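Anti-h(o) lectin I (Ulex europaeus, PDB 1FX5) binds L-fucose, including that of the H(O) blood-group determinant, as a homodimeric legume lectin that carries calcium and manganese ions. Local coordinates at residues V124-I129 and A168-I173; I172-E175 and T180-A183. All coordinates share one frame; numbering follows the deposited sequence.

Contact 1: V124-I129 and A168-I173; sequences VEFDTI and ANVEII. With MN (manganese (II) ion), chain F; CA (calcium ion), chain G.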
loop_
_atom_site.group_PDB
_atom_site.type_symbol
_atom_site.label_atom_id
_atom_site.label_comp_id
_atom_site.label_asym_id
_atom_site.label_seq_id
_atom_site.Cartn_x
_atom_site.Cartn_y
_atom_site.Cartn_z
ATOM N N VAL A 124 -17.004 -10.730 6.683
ATOM C CA VAL A 124 -16.969 -12.013 7.366
ATOM C C VAL A 124 -17.114 -11.553 8.817
ATOM O O VAL A 124 -16.249 -10.820 9.324
ATOM C CB VAL A 124 -15.613 -12.753 7.162
ATOM C CG1 VAL A 124 -15.562 -14.021 8.027
ATOM C CG2 VAL A 124 -15.454 -13.135 5.708
ATOM N N GLU A 125 -18.235 -11.889 9.451
ATOM C CA GLU A 125 -18.463 -11.493 10.839
ATOM C C GLU A 125 -18.255 -12.602 11.905
ATOM O O GLU A 125 -18.577 -13.776 11.690
ATOM C CB GLU A 125 -19.869 -10.875 11.013
ATOM C CG GLU A 125 -21.007 -11.881 10.756
ATOM C CD GLU A 125 -22.388 -11.365 11.112
ATOM O OE1 GLU A 125 -23.176 -12.123 11.706
ATOM O OE2 GLU A 125 -22.717 -10.216 10.790
ATOM N N PHE A 126 -17.738 -12.166 13.059
ATOM C CA PHE A 126 -17.446 -12.971 14.251
ATOM C C PHE A 126 -18.388 -12.248 15.226
ATOM O O PHE A 126 -17.997 -11.320 15.969
ATOM C CB PHE A 126 -15.966 -12.816 14.634
ATOM C CG PHE A 126 -15.014 -13.289 13.547
ATOM C CD1 PHE A 126 -14.497 -12.398 12.622
ATOM C CD2 PHE A 126 -14.700 -14.646 13.412
ATOM C CE1 PHE A 126 -13.696 -12.852 11.585
ATOM C CE2 PHE A 126 -13.886 -15.102 12.369
ATOM C CZ PHE A 126 -13.390 -14.201 11.458
ATOM N N ASP A 127 -19.659 -12.630 15.109
ATOM C CA ASP A 127 -20.770 -12.097 15.871
ATOM C C ASP A 127 -20.948 -12.744 17.240
ATOM O O ASP A 127 -21.397 -13.895 17.343
ATOM C CB ASP A 127 -22.015 -12.254 14.992
ATOM C CG ASP A 127 -23.182 -11.409 15.456
ATOM O OD1 ASP A 127 -24.092 -11.133 14.651
ATOM O OD2 ASP A 127 -23.204 -11.019 16.625
ATOM N N THR A 128 -20.695 -11.960 18.288
ATOM C CA THR A 128 -20.812 -12.458 19.661
ATOM C C THR A 128 -22.193 -12.478 20.332
ATOM O O THR A 128 -22.300 -12.948 21.465
ATOM C CB THR A 128 -19.774 -11.795 20.602
ATOM O OG1 THR A 128 -20.049 -10.397 20.694
ATOM C CG2 THR A 128 -18.352 -11.993 20.087
ATOM N N ILE A 129 -23.231 -11.953 19.674
ATOM C CA ILE A 129 -24.587 -11.961 20.250
ATOM C C ILE A 129 -25.688 -12.089 19.175
ATOM O O ILE A 129 -25.677 -11.334 18.180
ATOM C CB ILE A 129 -24.855 -10.710 21.158
ATOM C CG1 ILE A 129 -26.030 -10.978 22.108
ATOM C CG2 ILE A 129 -25.103 -9.440 20.333
ATOM C CD1 ILE A 129 -25.660 -11.760 23.389
ATOM N N ALA A 168 -7.361 -16.719 19.043
ATOM C CA ALA A 168 -7.904 -17.450 17.905
ATOM C C ALA A 168 -7.124 -17.066 16.654
ATOM O O ALA A 168 -6.689 -15.918 16.524
ATOM C CB ALA A 168 -9.383 -17.094 17.720
ATOM N N ASN A 169 -6.853 -18.047 15.792
ATOM C CA ASN A 169 -6.132 -17.809 14.543
ATOM C C ASN A 169 -7.201 -17.934 13.441
ATOM O O ASN A 169 -7.957 -18.919 13.401
ATOM C CB ASN A 169 -5.044 -18.851 14.316
ATOM C CG ASN A 169 -3.974 -18.826 15.396
ATOM O OD1 ASN A 169 -3.392 -19.865 15.736
ATOM N ND2 ASN A 169 -3.709 -17.650 15.950
ATOM N N VAL A 170 -7.277 -16.926 12.580
ATOM C CA VAL A 170 -8.244 -16.890 11.474
ATOM C C VAL A 170 -7.612 -16.905 10.077
ATOM O O VAL A 170 -6.544 -16.311 9.831
ATOM C CB VAL A 170 -9.140 -15.603 11.566
ATOM C CG1 VAL A 170 -10.118 -15.508 10.378
ATOM C CG2 VAL A 170 -9.885 -15.569 12.892
ATOM N N GLU A 171 -8.272 -17.586 9.158
ATOM C CA GLU A 171 -7.780 -17.650 7.799
ATOM C C GLU A 171 -8.979 -17.500 6.854
ATOM O O GLU A 171 -9.963 -18.249 6.969
ATOM C CB GLU A 171 -7.040 -18.946 7.534
ATOM C CG GLU A 171 -6.348 -18.910 6.204
ATOM C CD GLU A 171 -5.512 -20.138 5.961
ATOM O OE1 GLU A 171 -4.948 -20.673 6.950
ATOM O OE2 GLU A 171 -5.425 -20.567 4.787
ATOM N N ILE A 172 -8.893 -16.522 5.949
ATOM C CA ILE A 172 -9.947 -16.237 4.972
ATOM C C ILE A 172 -9.368 -16.309 3.561
ATOM O O ILE A 172 -8.351 -15.656 3.257
ATOM C CB ILE A 172 -10.585 -14.832 5.217
ATOM C CG1 ILE A 172 -11.096 -14.751 6.652
ATOM C CG2 ILE A 172 -11.782 -14.608 4.272
ATOM C CD1 ILE A 172 -11.591 -13.377 7.062
ATOM N N ILE A 173 -10.050 -17.034 2.682
ATOM C CA ILE A 173 -9.595 -17.199 1.302
ATOM C C ILE A 173 -10.662 -16.983 0.222
ATOM O O ILE A 173 -11.825 -17.410 0.380
ATOM C CB ILE A 173 -9.096 -18.677 1.105
ATOM C CG1 ILE A 173 -7.926 -18.984 2.032
ATOM C CG2 ILE A 173 -8.708 -18.961 -0.342
ATOM C CD1 ILE A 173 -7.717 -20.471 2.232
HETATM MN MN MN F . -25.027 -11.882 12.845
HETATM CA CA CA G . -25.360 -9.780 16.429
HETATM O O HOH W 1 -25.189 -9.981 11.917
HETATM O O HOH W 2 -25.888 -12.907 11.107
HETATM O O HOH W 3 -23.761 -8.442 17.394
HETATM O O HOH W 4 -25.371 -8.402 14.529
#

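Contact 2: I172-E175 and T180-A183; sequences IIYE and TLTA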
loop_
_atom_site.group_PDB
_atom_site.type_symbol
_atom_site.label_atom_id
_atom_site.label_comp_id
_atom_site.label_asym_id
_atom_site.label_seq_id
_atom_site.Cartn_x
_atom_site.Cartn_y
_atom_site.Cartn_z
ATOM N N ILE A 172 -8.893 -16.522 5.949
ATOM C CA ILE A 172 -9.947 -16.237 4.972
ATOM C C ILE A 172 -9.368 -16.309 3.561
ATOM O O ILE A 172 -8.351 -15.656 3.257
ATOM C CB ILE A 172 -10.585 -14.832 5.217
ATOM C CG1 ILE A 172 -11.096 -14.751 6.652
ATOM C CG2 ILE A 172 -11.782 -14.608 4.272
ATOM C CD1 ILE A 172 -11.591 -13.377 7.062
ATOM N N ILE A 173 -10.050 -17.034 2.682
ATOM C CA ILE A 173 -9.595 -17.199 1.302
ATOM C C ILE A 173 -10.662 -16.983 0.222
ATOM O O ILE A 173 -11.825 -17.410 0.380
ATOM C CB ILE A 173 -9.096 -18.677 1.105
ATOM C CG1 ILE A 173 -7.926 -18.984 2.032
ATOM C CG2 ILE A 173 -8.708 -18.961 -0.342
ATOM C CD1 ILE A 173 -7.717 -20.471 2.232
ATOM N N TYR A 174 -10.301 -16.280 -0.844
ATOM C CA TYR A 174 -11.258 -16.077 -1.914
ATOM C C TYR A 174 -10.561 -16.651 -3.147
ATOM O O TYR A 174 -9.464 -16.211 -3.508
ATOM C CB TYR A 174 -11.650 -14.615 -2.141
ATOM C CG TYR A 174 -12.724 -14.466 -3.223
ATOM C CD1 TYR A 174 -14.039 -14.898 -3.007
ATOM C CD2 TYR A 174 -12.417 -13.939 -4.472
ATOM C CE1 TYR A 174 -15.010 -14.816 -4.005
ATOM C CE2 TYR A 174 -13.381 -13.848 -5.483
ATOM C CZ TYR A 174 -14.668 -14.289 -5.249
ATOM O OH TYR A 174 -15.597 -14.215 -6.279
ATOM N N GLU A 175 -11.131 -17.711 -3.706
ATOM C CA GLU A 175 -10.567 -18.343 -4.894
ATOM C C GLU A 175 -11.447 -17.894 -6.066
ATOM O O GLU A 175 -12.577 -18.367 -6.218
ATOM C CB GLU A 175 -10.605 -19.856 -4.768
ATOM C CG GLU A 175 -10.028 -20.522 -5.987
ATOM C CD GLU A 175 -10.417 -21.978 -6.094
ATOM O OE1 GLU A 175 -11.255 -22.305 -6.970
ATOM O OE2 GLU A 175 -9.894 -22.792 -5.300
ATOM N N THR A 180 -15.461 -19.079 -4.594
ATOM C CA THR A 180 -15.652 -19.553 -3.216
ATOM C C THR A 180 -14.979 -18.683 -2.146
ATOM O O THR A 180 -13.811 -18.323 -2.282
ATOM C CB THR A 180 -15.117 -21.019 -3.066
ATOM O OG1 THR A 180 -15.813 -21.887 -3.974
ATOM C CG2 THR A 180 -15.343 -21.535 -1.676
ATOM N N LEU A 181 -15.740 -18.298 -1.127
ATOM C CA LEU A 181 -15.233 -17.478 -0.022
ATOM C C LEU A 181 -15.341 -18.367 1.243
ATOM O O LEU A 181 -16.442 -18.774 1.623
ATOM C CB LEU A 181 -16.074 -16.200 0.140
ATOM C CG LEU A 181 -15.674 -15.242 1.262
ATOM C CD1 LEU A 181 -14.241 -14.723 1.018
ATOM C CD2 LEU A 181 -16.644 -14.075 1.290
ATOM N N THR A 182 -14.205 -18.752 1.822
ATOM C CA THR A 182 -14.183 -19.597 3.028
ATOM C C THR A 182 -13.443 -18.893 4.151
ATOM O O THR A 182 -12.402 -18.256 3.912
ATOM C CB THR A 182 -13.453 -20.947 2.784
ATOM O OG1 THR A 182 -14.092 -21.633 1.715
ATOM C CG2 THR A 182 -13.536 -21.856 4.013
ATOM N N ALA A 183 -13.980 -19.003 5.363
ATOM C CA ALA A 183 -13.379 -18.388 6.540
ATOM C C ALA A 183 -13.344 -19.453 7.625
ATOM O O ALA A 183 -14.332 -20.183 7.800
ATOM C CB ALA A 183 -14.226 -17.203 7.019
#

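Contact 1: V124-I129 and A168-I173
Phe126 meets Val170 and Val124 meets Ile172 across the space between two backbones that exchange no hydrogen bond. The ring of Phe126 leads with its far end: CZ lies 3.7 Å from Val170 CG1, while Val170 CG2 sits close to the same CZ and to CE2; both methyls approach that end from one side of the ring plane, CG1 obliquely. Ile172 touches Val124 tip to tip through CD1 alone, which is 4.1 Å from Val124 CB and about equally far from both methyls. With CG1 of Ile172 anti to the carbonyl carbon (chi1 -56°) and the chain extended beyond it, CD1 is carried to the front. The CA atoms of Phe126 and Val170 are 10.4 Å apart, a spacing of layers rather than of paired strands. Leu185 and Ala183 of strand 180-187 also touch Phe126 and Val124, and Val170 also touches Phe72 and Phe74 of strand 64-78.

Alternate residues of 124-129 serve the metals instead. Asp127 OD1 bridges manganese at 2.2 Å and calcium at 2.6 Å, and its OD2 completes a bidentate grip on calcium. The backbone N of Ile129 donates to Asp127 OD2 (3.2 Å, 164°), an Asx turn consistent with holding the carboxylate in place while Ile129 O also binds calcium. Glu125 OE1 binds manganese at 2.2 Å; its OE2 accepts from a manganese-bound water. Asp137 binds both metals, Asn134 the calcium and His142 the manganese. A hydrophobic layer between sheets, backed by a paired calcium-manganese site, is the hallmark of the legume lectin sandwich.

Contact 2: I172-E175 and T180-A183
Tyr174 and Leu181 both hold CG anti to the backbone N (chi1 -177° and 180°), and from neighbouring strands their side chains cross at about a right angle. Leu181 CB lies in the plane of the Tyr174 ring at its edge, 4.0 Å from Tyr174 CD1. Leu181 CD1 reaches back along the same face to lie beside Ile172 CG2 at 4.1 Å, the two side chains pointing the same way; Ala183 CB packs on Ile172 CG1.

Between these two arms of the beta hairpin formed by strands 168-175 and 180-187, antiparallel at 170°, the backbone supplies the polar link. Ile173 and Thr182 form a hydrogen-bonded pair, with Ile173 N to Thr182 O at 2.9 Å and the return bond from Thr182 N to Ile173 O at 3.1 Å. Glu175 N binds Thr180 O at 3.1 Å, but Thr180 N to Glu175 O is weak at 3.4 Å, next to the turn. Beyond the segments, Ser177 and Ser178 bond to Glu175 OE1, Ser178 OG also hydrogen-bonds to Thr180 OG1, and Tyr174 OH to Val200 O.

The chemistry therefore divides by face: Ile172, Tyr174, Leu181 and Ala183 make a largely apolar, buried side, whereas Ile173, Glu175, Thr180 and Thr182 line the more exposed one.

Overall arrangement
From the N terminus, the chain first enters contact 1 at 124-129, on strand 122-127 and the metal-binding loop that follows. It then passes through strands 142-147 and 154-157 before 168-173 closes a loop with 38 residues between the segments. Contact 2 begins on that second segment, sharing Ile172 and Ile173, and closes a tight hairpin with only four residues between 172-175 and 180-183. The loops thus follow one another, overlapping at two residues. Contact 1 joins two layers of the sandwich, whereas contact 2 pairs neighbouring strands within one. They meet where Val124 CG1 packs against Ala183 CB at 3.6 Å; with Ile172 also on Val124, both strands of the hairpin touch strand 122-127.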